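Local coordinates for protein cobalt-precorrin-5B C(1)-methyltransferase (Archaeoglobus fulgidus, PDB 1SR8) that probably catalyses the S-adenosylmethionine-dependent methylation of C-1 in cobalt-precorrin-5B, giving cobalt-precorrin-6A in the anaerobic route to adenosylcobalamin, at residues E241-P246 / R273-R278. Sequence-based numbering, arbitrary orientation.
Sequences EALKHP and REEGVR
L243 reaches across to E275 and V277 and makes the whole of this contact, one methyl for each partner. L243 CD2 packs against V277 CG2 at 4.0 Å, while the two side chains run past each other in opposite directions. CD1 lies against the bent glutamate chain, touching its CG as well as its carboxylate; the closest approach is 3.8 Å, from L243 CD1 to E275 OE1. That meeting is van der Waals only, since a methyl is no hydrogen-bond donor of any strength. In the glutamate, chi1 (-69°) sets CG anti to the carbonyl carbon, where E275 CG lies 4.0 Å from L243 CD1; the bend at chi2 (-76°) then folds the carboxylate back, bringing OE1 beside the same methyl. Its charge is answered by a salt bridge from OE2 to NH1 of R271. Leucine suits the place because its two methyls can pack on valine and on the aliphatic part of glutamate at once; beta-branched valine gives a short, stiff surface just before a strand. Between the two partners G276 takes a positive phi (74°), which glycine adopts easily. The contact joins the turn A242-H245, which leads out of helix 239-242, to the loop between helix 265-273 and edge strand 278-281 of the parallel sheet, with L243 also resting on I213 of strand 210-214 and V277 on K249 and I251 of strand 248-253.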
ATOM      1  N   GLU A 241     -17.716   8.446   8.626  1.00 31.09           N
ATOM      2  CA  GLU A 241     -17.723   9.453   7.585  1.00 32.42           C
ATOM      3  C   GLU A 241     -18.386   8.929   6.315  1.00 30.47           C
ATOM      4  O   GLU A 241     -19.212   9.608   5.703  1.00 30.09           O
ATOM      5  CB  GLU A 241     -16.293   9.901   7.289  1.00 36.10           C
ATOM      6  CG  GLU A 241     -15.782  10.869   8.314  1.00 41.65           C
ATOM      7  CD  GLU A 241     -16.750  12.023   8.499  1.00 47.03           C
ATOM      8  OE1 GLU A 241     -16.993  12.755   7.507  1.00 48.18           O
ATOM      9  OE2 GLU A 241     -17.276  12.185   9.626  1.00 49.71           O
ATOM     10  N   ALA A 242     -18.014   7.721   5.919  1.00 28.48           N
ATOM     11  CA  ALA A 242     -18.574   7.117   4.731  1.00 27.85           C
ATOM     12  C   ALA A 242     -20.087   6.977   4.880  1.00 28.10           C
ATOM     13  O   ALA A 242     -20.828   7.083   3.900  1.00 25.73           O
ATOM     14  CB  ALA A 242     -17.934   5.756   4.497  1.00 28.88           C
ATOM     15  N   LEU A 243     -20.544   6.748   6.109  1.00 28.00           N
ATOM     16  CA  LEU A 243     -21.972   6.583   6.365  1.00 29.35           C
ATOM     17  C   LEU A 243     -22.805   7.846   6.124  1.00 30.60           C
ATOM     18  O   LEU A 243     -24.036   7.798   6.188  1.00 30.73           O
ATOM     19  CB  LEU A 243     -22.195   6.064   7.788  1.00 28.38           C
ATOM     20  CG  LEU A 243     -21.794   4.599   7.993  1.00 29.31           C
ATOM     21  CD1 LEU A 243     -22.001   4.196   9.448  1.00 28.38           C
ATOM     22  CD2 LEU A 243     -22.623   3.708   7.071  1.00 30.20           C
ATOM     23  N   LYS A 244     -22.141   8.966   5.844  1.00 30.51           N
ATOM     24  CA  LYS A 244     -22.841  10.220   5.566  1.00 29.96           C
ATOM     25  C   LYS A 244     -23.362  10.163   4.135  1.00 29.91           C
ATOM     26  O   LYS A 244     -24.148  11.007   3.716  1.00 30.13           O
ATOM     27  CB  LYS A 244     -21.906  11.423   5.701  1.00 30.57           C
ATOM     28  CG  LYS A 244     -21.393  11.708   7.102  1.00 31.14           C
ATOM     29  CD  LYS A 244     -20.461  12.917   7.061  1.00 34.59           C
ATOM     30  CE  LYS A 244     -19.969  13.340   8.446  1.00 36.66           C
ATOM     31  NZ  LYS A 244     -19.143  14.600   8.389  1.00 36.51           N
ATOM     32  N   HIS A 245     -22.901   9.171   3.381  1.00 28.80           N
ATOM     33  CA  HIS A 245     -23.344   8.997   2.003  1.00 29.53           C
ATOM     34  C   HIS A 245     -24.858   8.795   2.064  1.00 28.92           C
ATOM     35  O   HIS A 245     -25.361   8.062   2.919  1.00 28.53           O
ATOM     36  CB  HIS A 245     -22.649   7.780   1.384  1.00 29.06           C
ATOM     37  CG  HIS A 245     -22.929   7.589  -0.074  1.00 29.95           C
ATOM     38  ND1 HIS A 245     -24.086   7.005  -0.541  1.00 30.56           N
ATOM     39  CD2 HIS A 245     -22.188   7.886  -1.170  1.00 30.52           C
ATOM     40  CE1 HIS A 245     -24.045   6.946  -1.861  1.00 31.04           C
ATOM     41  NE2 HIS A 245     -22.903   7.474  -2.268  1.00 30.37           N
ATOM     42  N   PRO A 246     -25.604   9.454   1.162  1.00 29.14           N
ATOM     43  CA  PRO A 246     -27.067   9.353   1.124  1.00 28.87           C
ATOM     44  C   PRO A 246     -27.705   8.187   0.353  1.00 29.88           C
ATOM     45  O   PRO A 246     -28.925   8.045   0.375  1.00 30.96           O
ATOM     46  CB  PRO A 246     -27.469  10.696   0.541  1.00 28.82           C
ATOM     47  CG  PRO A 246     -26.392  10.909  -0.490  1.00 29.46           C
ATOM     48  CD  PRO A 246     -25.128  10.512   0.249  1.00 28.82           C
ATOM     49  N   ARG A 273     -27.321  -2.625  12.822  1.00 53.34           N
ATOM     50  CA  ARG A 273     -28.765  -2.432  12.861  1.00 54.03           C
ATOM     51  C   ARG A 273     -29.119  -1.056  13.434  1.00 53.15           C
ATOM     52  O   ARG A 273     -30.241  -0.571  13.280  1.00 53.27           O
ATOM     53  CB  ARG A 273     -29.426  -3.573  13.663  1.00 54.76           C
ATOM     54  CG  ARG A 273     -29.755  -4.802  12.790  1.00 56.57           C
ATOM     55  CD  ARG A 273     -29.245  -6.142  13.346  1.00 57.25           C
ATOM     56  NE  ARG A 273     -30.029  -6.624  14.483  1.00 58.58           N
ATOM     57  CZ  ARG A 273     -29.943  -7.851  14.998  1.00 58.00           C
ATOM     58  NH1 ARG A 273     -29.106  -8.742  14.481  1.00 58.30           N
ATOM     59  NH2 ARG A 273     -30.697  -8.189  16.039  1.00 57.62           N
ATOM     60  N   GLU A 274     -28.136  -0.421  14.062  1.00 52.51           N
ATOM     61  CA  GLU A 274     -28.295   0.902  14.665  1.00 51.36           C
ATOM     62  C   GLU A 274     -28.089   2.032  13.649  1.00 50.08           C
ATOM     63  O   GLU A 274     -28.353   3.197  13.939  1.00 50.93           O
ATOM     64  CB  GLU A 274     -27.292   1.036  15.805  1.00 53.63           C
ATOM     65  CG  GLU A 274     -27.304   2.340  16.553  1.00 56.17           C
ATOM     66  CD  GLU A 274     -26.463   2.256  17.812  1.00 58.95           C
ATOM     67  OE1 GLU A 274     -26.782   1.404  18.672  1.00 60.89           O
ATOM     68  OE2 GLU A 274     -25.486   3.028  17.942  1.00 59.57           O
ATOM     69  N   GLU A 275     -27.612   1.679  12.460  1.00 47.93           N
ATOM     70  CA  GLU A 275     -27.365   2.647  11.398  1.00 44.36           C
ATOM     71  C   GLU A 275     -28.205   2.299  10.180  1.00 42.87           C
ATOM     72  O   GLU A 275     -28.262   3.061   9.222  1.00 43.65           O
ATOM     73  CB  GLU A 275     -25.893   2.625  10.996  1.00 43.62           C
ATOM     74  CG  GLU A 275     -24.924   3.159  12.034  1.00 42.91           C
ATOM     75  CD  GLU A 275     -24.932   4.665  12.106  1.00 42.11           C
ATOM     76  OE1 GLU A 275     -25.289   5.302  11.090  1.00 41.94           O
ATOM     77  OE2 GLU A 275     -24.567   5.210  13.169  1.00 42.48           O
ATOM     78  N   GLY A 276     -28.843   1.136  10.216  1.00 40.91           N
ATOM     79  CA  GLY A 276     -29.662   0.710   9.097  1.00 39.28           C
ATOM     80  C   GLY A 276     -28.825   0.253   7.918  1.00 38.54           C
ATOM     81  O   GLY A 276     -29.291   0.258   6.773  1.00 38.98           O
ATOM     82  N   VAL A 277     -27.586  -0.146   8.200  1.00 36.91           N
ATOM     83  CA  VAL A 277     -26.659  -0.608   7.170  1.00 34.43           C
ATOM     84  C   VAL A 277     -26.069  -1.972   7.517  1.00 33.53           C
ATOM     85  O   VAL A 277     -25.583  -2.197   8.626  1.00 31.92           O
ATOM     86  CB  VAL A 277     -25.509   0.398   6.973  1.00 33.30           C
ATOM     87  CG1 VAL A 277     -24.584  -0.076   5.870  1.00 34.63           C
ATOM     88  CG2 VAL A 277     -26.074   1.758   6.623  1.00 32.70           C
ATOM     89  N   ARG A 278     -26.117  -2.883   6.554  1.00 32.71           N
ATOM     90  CA  ARG A 278     -25.592  -4.217   6.761  1.00 33.18           C
ATOM     91  C   ARG A 278     -24.076  -4.181   6.909  1.00 34.94           C
ATOM     92  O   ARG A 278     -23.396  -3.434   6.202  1.00 34.30           O
ATOM     93  CB  ARG A 278     -25.960  -5.122   5.583  1.00 32.39           C
ATOM     94  CG  ARG A 278     -25.480  -6.552   5.748  1.00 31.23           C
ATOM     95  CD  ARG A 278     -25.726  -7.380   4.507  1.00 34.22           C
ATOM     96  NE  ARG A 278     -25.280  -8.758   4.694  1.00 35.07           N
ATOM     97  CZ  ARG A 278     -25.290  -9.682   3.740  1.00 36.13           C
ATOM     98  NH1 ARG A 278     -25.725  -9.372   2.528  1.00 36.91           N
ATOM     99  NH2 ARG A 278     -24.856 -10.913   3.992  1.00 37.28           N
TER